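Local coordinates for URE2 protein (Saccharomyces cerevisiae, PDB 1G6W) that represses nitrogen catabolite genes by holding phosphorylated GATA activators in the cytoplasm, and also shows glutathione peroxidase activity, at residues B[22-27]-B[72-77]; B[64-69]-B[82-87]. All coordinates share one frame; numbering follows the deposited sequence.

Overall arrangement
Both contacts belong to the GST N-terminal domain of the globular part of the protein, and their centres lie about 9 Å apart. Contact 1 pairs the strands 21-25 and 74-77 inside the four-stranded sheet, whereas contact 2 sets the loop after helix 61-64 against the outermost strand 83-85 and W86 beyond it. The two meet where strands 74-77 and 83-85 run side by side. Contact 1, a backbone ladder between apolar faces, is centred about 12 Å from the chain centre and touches no other chain. Contact 2, centred about 18 Å from it, rests on one serine bond and an indole packed against the second subunit at the dimer interface.

Contact 1: B[22-27]-B[72-77]; sequences TLFSHR and VPALID
T22 and I76, and then F24 and A74, form two hydrogen-bonded pairs of an antiparallel ladder, with L23 opposite L75 as the non-hydrogen-bonded pair between them. The N-to-C directions of the two short strand segments lie 168° apart, nearly antiparallel, and their axes approach to 5.0 Å. All four bonds are backbone N-H to carbonyl; that of F24 N to A74 O spans 3.0 Å and is nearly straight, with 165° at the hydrogen. Beyond the ladder, P73 CA lies 3.3 Å from F24 O in a CA-H...O contact.

Side chains alternate between the two faces. On the face of T22, F24, A74 and I76, the phenylalanine's CG stands anti to its carbonyl carbon (chi1 -67°), and the ring edge is turned to I76, whose CD1 lies in the ring plane 3.3 Å from F24 CE1. F12 and F63 also meet this ring edge-to-face. On the other face L23 CD1 lies alongside P73, 4.1 Å from its CB, and L75 CD1 reaches L23 CB; L23 packs on V35 of helix 30-41, and L75 on L39 of that helix and on I91 and L95 of helix 88-103. At the far end V72 CG1 sits 3.5 Å from S25 O.

The peptide bond between V72 and P73 is cis. A cis-proline leading into the third strand is the hallmark of the thioredoxin-like fold of glutathione transferases, and V72 is itself assigned to the glutathione site.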
loop_
_atom_site.group_PDB
_atom_site.type_symbol
_atom_site.label_atom_id
_atom_site.label_comp_id
_atom_site.label_asym_id
_atom_site.label_seq_id
_atom_site.Cartn_x
_atom_site.Cartn_y
_atom_site.Cartn_z
ATOM N N THR B 22 1.156 -7.104 20.553
ATOM C CA THR B 22 1.954 -5.965 21.014
ATOM C C THR B 22 2.114 -5.026 19.837
ATOM O O THR B 22 2.592 -5.416 18.777
ATOM C CB THR B 22 3.374 -6.341 21.479
ATOM O OG1 THR B 22 3.306 -7.190 22.627
ATOM C CG2 THR B 22 4.147 -5.076 21.845
ATOM N N LEU B 23 1.721 -3.779 20.027
ATOM C CA LEU B 23 1.820 -2.800 18.965
ATOM C C LEU B 23 2.881 -1.754 19.255
ATOM O O LEU B 23 2.795 -1.049 20.260
ATOM C CB LEU B 23 0.476 -2.097 18.777
ATOM C CG LEU B 23 0.477 -0.916 17.804
ATOM C CD1 LEU B 23 0.593 -1.448 16.389
ATOM C CD2 LEU B 23 -0.796 -0.095 17.967
ATOM N N PHE B 24 3.886 -1.662 18.385
ATOM C CA PHE B 24 4.918 -0.645 18.533
ATOM C C PHE B 24 4.401 0.532 17.730
ATOM O O PHE B 24 4.083 0.386 16.555
ATOM C CB PHE B 24 6.260 -1.113 17.968
ATOM C CG PHE B 24 6.884 -2.238 18.743
ATOM C CD1 PHE B 24 6.602 -3.566 18.424
ATOM C CD2 PHE B 24 7.736 -1.973 19.806
ATOM C CE1 PHE B 24 7.162 -4.614 19.158
ATOM C CE2 PHE B 24 8.299 -3.014 20.544
ATOM C CZ PHE B 24 8.010 -4.339 20.218
ATOM N N SER B 25 4.303 1.694 18.364
ATOM C CA SER B 25 3.780 2.876 17.689
ATOM C C SER B 25 4.501 4.149 18.131
ATOM O O SER B 25 5.655 4.119 18.561
ATOM C CB SER B 25 2.271 2.988 17.977
ATOM O OG SER B 25 1.650 4.050 17.268
ATOM N N HIS B 26 3.806 5.271 18.012
ATOM C CA HIS B 26 4.345 6.565 18.397
ATOM C C HIS B 26 3.179 7.541 18.336
ATOM O O HIS B 26 2.433 7.576 17.350
ATOM C CB HIS B 26 5.459 6.993 17.436
ATOM C CG HIS B 26 6.210 8.210 17.884
ATOM N ND1 HIS B 26 5.642 9.466 17.923
ATOM C CD2 HIS B 26 7.487 8.361 18.312
ATOM C CE1 HIS B 26 6.538 10.338 18.352
ATOM N NE2 HIS B 26 7.664 9.693 18.595
ATOM N N ARG B 27 3.028 8.325 19.396
ATOM C CA ARG B 27 1.938 9.282 19.508
ATOM C C ARG B 27 1.757 10.222 18.326
ATOM O O ARG B 27 0.664 10.742 18.123
ATOM C CB ARG B 27 2.092 10.087 20.800
ATOM C CG ARG B 27 2.106 9.222 22.058
ATOM C CD ARG B 27 2.092 10.075 23.326
ATOM N NE ARG B 27 2.006 9.268 24.544
ATOM C CZ ARG B 27 2.994 8.513 25.018
ATOM N NH1 ARG B 27 4.158 8.459 24.379
ATOM N NH2 ARG B 27 2.819 7.807 26.131
ATOM N N VAL B 72 7.447 2.711 12.576
ATOM C CA VAL B 72 6.211 2.306 13.234
ATOM C C VAL B 72 5.079 2.557 12.235
ATOM O O VAL B 72 5.200 3.416 11.360
ATOM C CB VAL B 72 5.963 3.120 14.536
ATOM C CG1 VAL B 72 6.928 2.667 15.617
ATOM C CG2 VAL B 72 6.120 4.612 14.274
ATOM N N PRO B 73 3.966 1.815 12.346
ATOM C CA PRO B 73 3.656 0.765 13.321
ATOM C C PRO B 73 4.133 -0.625 12.931
ATOM O O PRO B 73 4.361 -0.925 11.759
ATOM C CB PRO B 73 2.142 0.813 13.385
ATOM C CG PRO B 73 1.796 1.017 11.929
ATOM C CD PRO B 73 2.788 2.101 11.503
ATOM N N ALA B 74 4.264 -1.474 13.938
ATOM C CA ALA B 74 4.672 -2.855 13.748
ATOM C C ALA B 74 3.810 -3.648 14.715
ATOM O O ALA B 74 3.662 -3.262 15.876
ATOM C CB ALA B 74 6.135 -3.025 14.087
ATOM N N LEU B 75 3.217 -4.735 14.239
ATOM C CA LEU B 75 2.377 -5.548 15.100
ATOM C C LEU B 75 2.966 -6.933 15.319
ATOM O O LEU B 75 3.418 -7.584 14.379
ATOM C CB LEU B 75 0.978 -5.698 14.505
ATOM C CG LEU B 75 -0.009 -6.432 15.417
ATOM C CD1 LEU B 75 -0.211 -5.616 16.681
ATOM C CD2 LEU B 75 -1.339 -6.651 14.707
ATOM N N ILE B 76 2.971 -7.378 16.569
ATOM C CA ILE B 76 3.468 -8.702 16.865
ATOM C C ILE B 76 2.324 -9.598 17.329
ATOM O O ILE B 76 1.637 -9.312 18.313
ATOM C CB ILE B 76 4.584 -8.669 17.928
ATOM C CG1 ILE B 76 5.791 -7.919 17.364
ATOM C CG2 ILE B 76 5.001 -10.089 18.295
ATOM C CD1 ILE B 76 6.954 -7.846 18.302
ATOM N N ASP B 77 2.116 -10.672 16.577
ATOM C CA ASP B 77 1.082 -11.648 16.861
ATOM C C ASP B 77 1.738 -12.726 17.716
ATOM O O ASP B 77 2.363 -13.653 17.195
ATOM C CB ASP B 77 0.580 -12.259 15.552
ATOM C CG ASP B 77 -0.653 -13.104 15.737
ATOM O OD1 ASP B 77 -0.723 -13.856 16.738
ATOM O OD2 ASP B 77 -1.550 -13.023 14.866
#

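Contact 2: B[64-69]-B[82-87]; sequences VSVNPN and NLSIWE
W86 meets three consecutive residues of the loop, N67, P68 and N69, and its side chain can be traced atom by atom. W86 CB lies 3.2 Å from N67 OD1, the amide plane being inclined 27° to the ring. ND2 of the same amide is hydrogen-bonded to R71 O, a second-shell bond which would restrain the rotation of the amide. A chi1 of 47° sets CG between the backbone N and the carbonyl carbon and carries the ring across toward the loop. There W86 CD1 comes to 3.8 Å from V66 O. Farther out, the six-membered ring receives the proline: P68 CG stands over one face, 3.7 Å from the centroid and 21° off the normal, a CH-pi contact displaced toward the rim on the CZ2 side. Toward the CZ3 rim, on the same side of the plane as the proline, N69 CB approaches W86 CZ3 obliquely at 4.0 Å.

Two residues earlier, at the middle of strand 83-85, S84 OG donates to V66 O over 2.6 Å. The donor stands well above the carbonyl plane, so it misses the usual lone-pair direction, and this single bond ties the turn of the loop to the strand.

Strand 83-85 is the outermost strand of the sheet within the chain, and it pairs by backbone with strand 74-77. I85 turns away from the loop onto helix 88-103, which E87 precedes as N-cap. W122 of the second subunit meets the W86 ring edge-to-face, and V165 of that subunit packs on P68, placing the loop, the edge strand and the N-cap of helix 88-103 at the dimer interface.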
loop_
_atom_site.group_PDB
_atom_site.type_symbol
_atom_site.label_atom_id
_atom_site.label_comp_id
_atom_site.label_asym_id
_atom_site.label_seq_id
_atom_site.Cartn_x
_atom_site.Cartn_y
_atom_site.Cartn_z
ATOM N N VAL B 64 14.771 -4.428 14.889
ATOM C CA VAL B 64 15.051 -4.414 13.458
ATOM C C VAL B 64 14.953 -5.807 12.831
ATOM O O VAL B 64 14.595 -5.942 11.656
ATOM C CB VAL B 64 16.468 -3.851 13.165
ATOM C CG1 VAL B 64 16.713 -3.811 11.655
ATOM C CG2 VAL B 64 16.616 -2.455 13.776
ATOM N N SER B 65 15.270 -6.839 13.609
ATOM C CA SER B 65 15.220 -8.208 13.096
ATOM C C SER B 65 13.791 -8.675 12.857
ATOM O O SER B 65 13.552 -9.657 12.160
ATOM C CB SER B 65 15.904 -9.169 14.068
ATOM O OG SER B 65 17.277 -8.857 14.206
ATOM N N VAL B 66 12.838 -7.963 13.436
ATOM C CA VAL B 66 11.445 -8.334 13.288
ATOM C C VAL B 66 10.722 -7.320 12.394
ATOM O O VAL B 66 9.647 -7.594 11.865
ATOM C CB VAL B 66 10.783 -8.450 14.695
ATOM C CG1 VAL B 66 10.130 -7.139 15.104
ATOM C CG2 VAL B 66 9.810 -9.607 14.713
ATOM N N ASN B 67 11.337 -6.153 12.215
ATOM C CA ASN B 67 10.781 -5.092 11.374
ATOM C C ASN B 67 11.926 -4.387 10.653
ATOM O O ASN B 67 12.371 -3.313 11.059
ATOM C CB ASN B 67 9.998 -4.095 12.230
ATOM C CG ASN B 67 9.638 -2.832 11.476
ATOM O OD1 ASN B 67 9.632 -2.805 10.241
ATOM N ND2 ASN B 67 9.321 -1.776 12.217
ATOM N N PRO B 68 12.401 -4.981 9.549
ATOM C CA PRO B 68 13.504 -4.441 8.752
ATOM C C PRO B 68 13.533 -2.939 8.502
ATOM O O PRO B 68 14.591 -2.326 8.618
ATOM C CB PRO B 68 13.440 -5.265 7.457
ATOM C CG PRO B 68 12.008 -5.734 7.404
ATOM C CD PRO B 68 11.749 -6.094 8.838
ATOM N N ASN B 69 12.390 -2.344 8.177
ATOM C CA ASN B 69 12.330 -0.909 7.894
ATOM C C ASN B 69 12.562 0.001 9.115
ATOM O O ASN B 69 12.843 1.191 8.964
ATOM C CB ASN B 69 10.989 -0.572 7.248
ATOM C CG ASN B 69 10.997 0.767 6.549
ATOM O OD1 ASN B 69 9.943 1.297 6.202
ATOM N ND2 ASN B 69 12.186 1.318 6.322
ATOM N N ASN B 82 4.990 -15.212 17.790
ATOM C CA ASN B 82 5.585 -13.880 17.707
ATOM C C ASN B 82 5.741 -13.323 16.295
ATOM O O ASN B 82 6.631 -12.513 16.037
ATOM C CB ASN B 82 6.937 -13.866 18.420
ATOM C CG ASN B 82 6.826 -14.284 19.872
ATOM O OD1 ASN B 82 5.987 -13.773 20.609
ATOM N ND2 ASN B 82 7.673 -15.218 20.291
ATOM N N LEU B 83 4.872 -13.752 15.385
ATOM C CA LEU B 83 4.917 -13.260 14.016
ATOM C C LEU B 83 4.881 -11.744 14.096
ATOM O O LEU B 83 4.238 -11.190 14.979
ATOM C CB LEU B 83 3.705 -13.760 13.224
ATOM C CG LEU B 83 3.447 -13.070 11.881
ATOM C CD1 LEU B 83 4.620 -13.290 10.935
ATOM C CD2 LEU B 83 2.153 -13.606 11.280
ATOM N N SER B 84 5.562 -11.078 13.171
ATOM C CA SER B 84 5.609 -9.619 13.156
ATOM C C SER B 84 5.219 -9.007 11.805
ATOM O O SER B 84 5.932 -9.184 10.820
ATOM C CB SER B 84 7.019 -9.167 13.533
ATOM O OG SER B 84 7.314 -7.876 13.026
ATOM N N ILE B 85 4.089 -8.299 11.763
ATOM C CA ILE B 85 3.627 -7.639 10.543
ATOM C C ILE B 85 4.046 -6.176 10.694
ATOM O O ILE B 85 3.631 -5.518 11.644
ATOM C CB ILE B 85 2.093 -7.732 10.393
ATOM C CG1 ILE B 85 1.624 -9.183 10.544
ATOM C CG2 ILE B 85 1.675 -7.249 9.008
ATOM C CD1 ILE B 85 1.582 -9.699 11.959
ATOM N N TRP B 86 4.845 -5.660 9.758
ATOM C CA TRP B 86 5.366 -4.292 9.873
ATOM C C TRP B 86 4.944 -3.146 8.934
ATOM O O TRP B 86 5.660 -2.148 8.815
ATOM C CB TRP B 86 6.897 -4.353 9.908
ATOM C CG TRP B 86 7.491 -5.234 8.837
ATOM C CD1 TRP B 86 7.598 -6.593 8.858
ATOM C CD2 TRP B 86 8.036 -4.808 7.582
ATOM N NE1 TRP B 86 8.178 -7.042 7.697
ATOM C CE2 TRP B 86 8.456 -5.968 6.895
ATOM C CE3 TRP B 86 8.210 -3.558 6.972
ATOM C CZ2 TRP B 86 9.041 -5.917 5.624
ATOM C CZ3 TRP B 86 8.793 -3.505 5.705
ATOM C CH2 TRP B 86 9.201 -4.683 5.046
ATOM N N GLU B 87 3.806 -3.272 8.264
ATOM C CA GLU B 87 3.315 -2.192 7.412
ATOM C C GLU B 87 1.858 -2.039 7.812
ATOM O O GLU B 87 1.131 -3.039 7.870
ATOM C CB GLU B 87 3.427 -2.545 5.925
ATOM C CG GLU B 87 4.755 -2.165 5.278
ATOM C CD GLU B 87 5.115 -0.681 5.447
ATOM O OE1 GLU B 87 5.578 -0.294 6.544
ATOM O OE2 GLU B 87 4.935 0.098 4.487
#